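Local coordinates for protein ferritin light chain (Trichoplusia ni, PDB 1Z6O) that helps store iron in a soluble, non-toxic form, as the light chain of a secreted ferritin that probably promotes nucleation of the ferric core, at residues Gln42-Leu47 against Glu165-Asp170; His106-Thr111 against Ala140-Arg145. One frame throughout, in Å; residues are numbered along the deposited sequence.

In the fold
Contact 1 lies inside the four-helix bundle of the ferritin subunit; contact 2 joins a loop to its outside. Contact 1 links helix 37-61 to helix 157-190 across the bundle interior, its centre about 4 Å from the centre of the chain. In contact 2 the loop between helices 70-96 and 122-148 folds back over helix 122-148. Along the chain it is nested inside the loop that contact 1 closes. The centres of the two contacts are about 11 Å apart, and they touch: Tyr44 OH is 3.4 Å from Ala140 CB, and Ala43 CB is 3.7 Å from Ser107 N. Beyond contact 1, Glu165 binds an iron ion shared with two further subunits, and the side chain of Phe167 is about 12 Å from a bound calcium ion.

Contact 1 (Gln42-Leu47 against Glu165-Asp170). With FE (Fe (III) ion), chain Y.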
# COMPACT_ATOMS: atom_id res chain seq x y z
N GLN A 42 -45.94 -22.55 -22.55
CA GLN A 42 -45.36 -23.88 -22.41
C GLN A 42 -44.80 -24.35 -23.75
O GLN A 42 -43.71 -24.92 -23.81
CB GLN A 42 -46.41 -24.89 -21.93
CG GLN A 42 -46.88 -24.66 -20.50
CD GLN A 42 -48.00 -25.61 -20.12
OE1 GLN A 42 -47.91 -26.80 -20.37
NE2 GLN A 42 -49.05 -25.09 -19.50
N ALA A 43 -45.55 -24.13 -24.83
CA ALA A 43 -45.07 -24.54 -26.15
C ALA A 43 -43.84 -23.72 -26.57
O ALA A 43 -43.04 -24.17 -27.39
CB ALA A 43 -46.20 -24.37 -27.21
N TYR A 44 -43.69 -22.52 -26.02
CA TYR A 44 -42.54 -21.67 -26.35
C TYR A 44 -41.28 -22.25 -25.70
O TYR A 44 -40.19 -22.18 -26.27
CB TYR A 44 -42.80 -20.23 -25.86
CG TYR A 44 -41.92 -19.17 -26.52
CD1 TYR A 44 -41.61 -19.24 -27.89
CD2 TYR A 44 -41.50 -18.05 -25.81
CE1 TYR A 44 -40.89 -18.21 -28.52
CE2 TYR A 44 -40.78 -17.02 -26.43
CZ TYR A 44 -40.48 -17.10 -27.78
OH TYR A 44 -39.78 -16.07 -28.39
N ALA A 45 -41.41 -22.82 -24.50
CA ALA A 45 -40.26 -23.46 -23.85
C ALA A 45 -39.85 -24.65 -24.71
O ALA A 45 -38.67 -24.92 -24.92
CB ALA A 45 -40.64 -23.95 -22.44
N LYS A 46 -40.84 -25.37 -25.22
CA LYS A 46 -40.59 -26.54 -26.05
C LYS A 46 -39.88 -26.16 -27.36
O LYS A 46 -38.99 -26.88 -27.82
CB LYS A 46 -41.92 -27.24 -26.35
CG LYS A 46 -41.82 -28.44 -27.28
CD LYS A 46 -43.21 -29.01 -27.54
CE LYS A 46 -43.22 -29.95 -28.73
NZ LYS A 46 -44.58 -30.49 -28.96
N LEU A 47 -40.28 -25.04 -27.95
CA LEU A 47 -39.63 -24.59 -29.19
C LEU A 47 -38.16 -24.24 -28.91
O LEU A 47 -37.28 -24.59 -29.69
CB LEU A 47 -40.36 -23.36 -29.76
CG LEU A 47 -39.80 -22.75 -31.06
CD1 LEU A 47 -39.76 -23.79 -32.18
CD2 LEU A 47 -40.67 -21.56 -31.47
N GLU A 165 -39.12 -7.74 -22.12
CA GLU A 165 -37.81 -7.63 -21.49
C GLU A 165 -36.82 -8.77 -21.77
O GLU A 165 -35.65 -8.54 -22.02
CB GLU A 165 -37.99 -7.54 -19.97
CG GLU A 165 -38.68 -6.28 -19.48
CD GLU A 165 -37.74 -5.09 -19.44
OE1 GLU A 165 -36.53 -5.33 -19.30
OE2 GLU A 165 -38.21 -3.94 -19.54
N GLU A 166 -37.31 -10.00 -21.71
CA GLU A 166 -36.43 -11.15 -21.86
C GLU A 166 -36.27 -11.74 -23.24
O GLU A 166 -35.34 -12.51 -23.47
CB GLU A 166 -36.89 -12.26 -20.90
CG GLU A 166 -36.93 -11.82 -19.45
CD GLU A 166 -35.58 -11.34 -18.96
OE1 GLU A 166 -34.58 -12.07 -19.14
OE2 GLU A 166 -35.52 -10.22 -18.41
N PHE A 167 -37.16 -11.40 -24.16
CA PHE A 167 -37.07 -11.97 -25.50
C PHE A 167 -37.07 -10.97 -26.64
O PHE A 167 -36.15 -10.94 -27.46
CB PHE A 167 -38.23 -12.95 -25.73
CG PHE A 167 -38.21 -14.14 -24.81
CD1 PHE A 167 -38.75 -14.05 -23.52
CD2 PHE A 167 -37.57 -15.31 -25.19
CE1 PHE A 167 -38.64 -15.12 -22.62
CE2 PHE A 167 -37.45 -16.39 -24.31
CZ PHE A 167 -37.99 -16.29 -23.02
N ILE A 168 -38.11 -10.17 -26.69
CA ILE A 168 -38.34 -9.22 -27.76
C ILE A 168 -37.22 -8.22 -28.06
O ILE A 168 -36.85 -8.05 -29.22
CB ILE A 168 -39.70 -8.53 -27.52
CG1 ILE A 168 -40.81 -9.58 -27.73
CG2 ILE A 168 -39.89 -7.32 -28.45
CD1 ILE A 168 -42.21 -9.14 -27.27
N GLU A 169 -36.66 -7.58 -27.04
CA GLU A 169 -35.59 -6.61 -27.29
C GLU A 169 -34.40 -7.25 -27.98
O GLU A 169 -33.90 -6.75 -28.98
CB GLU A 169 -35.09 -5.97 -26.00
CG GLU A 169 -36.15 -5.35 -25.13
CD GLU A 169 -35.56 -4.68 -23.89
OE1 GLU A 169 -34.68 -5.30 -23.24
OE2 GLU A 169 -35.98 -3.55 -23.56
N ASP A 170 -33.95 -8.38 -27.44
CA ASP A 170 -32.78 -9.05 -28.01
C ASP A 170 -32.99 -9.72 -29.36
O ASP A 170 -32.04 -9.87 -30.12
CB ASP A 170 -32.21 -10.05 -27.01
CG ASP A 170 -31.71 -9.37 -25.75
OD1 ASP A 170 -31.11 -8.27 -25.86
OD2 ASP A 170 -31.91 -9.93 -24.65
FE FE Y . -37.10 -2.30 -18.61
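Tyr44 and Phe167 meet from two helices whose backbones stay apart, with Tyr44 CA 11.2 Å from Phe167 CA. Both CB atoms point toward the opposite helix, and the two rings bridge the gap. Tyr44 CE2 comes over one face of the Phe167 ring, offset toward the rim, and reaches Phe167 CD2 at 3.8 Å. The planes are inclined at 50° with centroids 5.3 Å apart, an oblique aromatic pair. Tyr44 has CG anti to its backbone nitrogen (chi1 -161°), which carries the ring toward the Phe167 helix. The two side chains slide past each other in opposite directions. This is core packing of the ferritin four-helix bundle, with Ile90 of helix 70-96 touching both residues and Ala140 of helix 122-148 touching Tyr44. The hydroxyl of the buried Tyr44 is hydrogen-bonded to Leu136 O. Phe167 also has a cation-pi partner in Lys86. The helix carrying Phe167 has a wider pi-type turn at 165-168. On its far side from Tyr44, Glu165 is bent at chi2 (-79°) and binds the iron ion through OE2 at 2.2 Å, together with Glu165 of two neighbouring subunits, copies of this chain.

Contact 2 (His106-Thr111 against Ala140-Arg145); sequences HSTMKT and AFYIHR
Tyr142 swings its CG anti to the backbone nitrogen (chi1 179°), carrying the ring out from helix 122-148 to the loop residues Thr108 and Met109. Met109 has its CG likewise anti to the backbone nitrogen (chi1 -165°), and its chain runs along the ring in the opposite direction before bending at chi3. Met109 CB sits over the centre of one ring face, 4.0 Å from the Tyr142 centroid, in a CH-pi contact. Further along, SD approaches the ring obliquely, 4.6 Å from the Tyr142 centroid, a Met-aromatic contact, and also packs on Tyr142 CB. Thr108 meets the other end of the tyrosine. Its OG1 lies at the ring edge, near the ring plane, and accepts a short hydrogen bond of 2.5 Å from Tyr142 OH. The two side chains cross at about a right angle.

The loop is shaped by an ST turn, in which Ser107 OG accepts from Met109 N at 3.0 Å with an angle of 144°. Glu40 of helix 37-61 is hydrogen-bonded to Thr108 N and Ser107 OG, tying the same loop to a second helix of the ferritin bundle. An alanine in place of Tyr142 would probably leave Thr108 OG1 without its phenolic donor and Met109 without the ring face beneath its CB.

One tyrosine thus meets the loop in two ways, by its hydroxyl and by its face. The polar bond probably helps to hold the ring at its outer end, while the methionine covers one side with apolar contacts that depend less on exact direction.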
# COMPACT_ATOMS: atom_id res chain seq x y z
N HIS A 106 -48.65 -28.23 -27.64
CA HIS A 106 -48.44 -27.68 -28.97
C HIS A 106 -48.95 -26.25 -29.06
O HIS A 106 -49.82 -25.84 -28.30
CB HIS A 106 -49.15 -28.54 -30.02
CG HIS A 106 -48.61 -29.94 -30.10
ND1 HIS A 106 -47.32 -30.21 -30.51
CD2 HIS A 106 -49.16 -31.13 -29.78
CE1 HIS A 106 -47.10 -31.51 -30.44
NE2 HIS A 106 -48.20 -32.09 -29.99
N SER A 107 -48.37 -25.49 -29.98
CA SER A 107 -48.76 -24.11 -30.20
C SER A 107 -49.94 -24.11 -31.17
O SER A 107 -50.09 -25.03 -31.96
CB SER A 107 -47.61 -23.34 -30.83
OG SER A 107 -48.03 -22.04 -31.22
N THR A 108 -50.77 -23.07 -31.11
CA THR A 108 -51.89 -22.96 -32.03
C THR A 108 -51.43 -22.19 -33.25
O THR A 108 -52.04 -22.25 -34.31
CB THR A 108 -53.07 -22.19 -31.43
OG1 THR A 108 -52.66 -20.86 -31.13
CG2 THR A 108 -53.56 -22.86 -30.16
N MET A 109 -50.33 -21.46 -33.10
CA MET A 109 -49.82 -20.67 -34.22
C MET A 109 -49.48 -21.59 -35.37
O MET A 109 -48.62 -22.47 -35.26
CB MET A 109 -48.59 -19.87 -33.81
CG MET A 109 -48.25 -18.77 -34.80
SD MET A 109 -46.74 -17.90 -34.38
CE MET A 109 -45.69 -19.22 -34.42
N LYS A 110 -50.18 -21.39 -36.48
CA LYS A 110 -49.99 -22.18 -37.68
C LYS A 110 -48.60 -21.95 -38.27
O LYS A 110 -48.34 -20.94 -38.92
CB LYS A 110 -51.09 -21.82 -38.69
CG LYS A 110 -52.48 -22.07 -38.13
CD LYS A 110 -53.55 -21.25 -38.81
CE LYS A 110 -54.88 -21.40 -38.09
NZ LYS A 110 -55.94 -20.51 -38.64
N THR A 111 -47.72 -22.91 -38.01
CA THR A 111 -46.35 -22.85 -38.49
C THR A 111 -46.04 -24.05 -39.37
O THR A 111 -46.23 -25.19 -38.96
CB THR A 111 -45.39 -22.81 -37.31
N ALA A 140 -42.97 -14.92 -30.18
CA ALA A 140 -43.09 -14.03 -29.02
C ALA A 140 -44.15 -12.96 -29.32
O ALA A 140 -44.92 -12.60 -28.43
CB ALA A 140 -41.74 -13.37 -28.68
N PHE A 141 -44.18 -12.44 -30.54
CA PHE A 141 -45.17 -11.42 -30.91
C PHE A 141 -46.58 -12.01 -30.76
O PHE A 141 -47.51 -11.35 -30.30
CB PHE A 141 -44.99 -10.99 -32.38
CG PHE A 141 -43.92 -9.93 -32.60
CD1 PHE A 141 -42.95 -9.67 -31.63
CD2 PHE A 141 -43.89 -9.22 -33.80
CE1 PHE A 141 -41.96 -8.69 -31.85
CE2 PHE A 141 -42.90 -8.24 -34.03
CZ PHE A 141 -41.93 -7.98 -33.05
N TYR A 142 -46.73 -13.26 -31.18
CA TYR A 142 -48.02 -13.95 -31.11
C TYR A 142 -48.50 -14.12 -29.65
O TYR A 142 -49.64 -13.84 -29.33
CB TYR A 142 -47.88 -15.32 -31.78
CG TYR A 142 -49.14 -16.14 -31.76
CD1 TYR A 142 -50.20 -15.84 -32.60
CD2 TYR A 142 -49.27 -17.22 -30.88
CE1 TYR A 142 -51.37 -16.60 -32.58
CE2 TYR A 142 -50.43 -17.98 -30.85
CZ TYR A 142 -51.48 -17.66 -31.70
OH TYR A 142 -52.63 -18.41 -31.69
N ILE A 143 -47.62 -14.60 -28.78
CA ILE A 143 -48.00 -14.78 -27.38
C ILE A 143 -48.32 -13.44 -26.73
O ILE A 143 -49.26 -13.32 -25.93
CB ILE A 143 -46.86 -15.48 -26.60
CG1 ILE A 143 -46.59 -16.85 -27.23
CG2 ILE A 143 -47.25 -15.67 -25.12
CD1 ILE A 143 -45.34 -17.55 -26.65
N HIS A 144 -47.54 -12.42 -27.08
CA HIS A 144 -47.74 -11.07 -26.56
C HIS A 144 -49.14 -10.57 -26.96
O HIS A 144 -49.88 -10.01 -26.15
CB HIS A 144 -46.65 -10.16 -27.12
CG HIS A 144 -46.65 -8.77 -26.54
ND1 HIS A 144 -47.57 -7.81 -26.90
CD2 HIS A 144 -45.81 -8.18 -25.65
CE1 HIS A 144 -47.30 -6.68 -26.26
NE2 HIS A 144 -46.23 -6.88 -25.50
N ARG A 145 -49.51 -10.78 -28.22
CA ARG A 145 -50.82 -10.36 -28.71
C ARG A 145 -51.95 -11.16 -28.03
O ARG A 145 -53.02 -10.62 -27.71
CB ARG A 145 -50.89 -10.56 -30.24
CG ARG A 145 -52.13 -9.95 -30.85
CD ARG A 145 -52.19 -10.06 -32.37
NE ARG A 145 -53.43 -9.42 -32.81
CZ ARG A 145 -53.57 -8.73 -33.93
NH1 ARG A 145 -52.55 -8.58 -34.76
NH2 ARG A 145 -54.75 -8.17 -34.19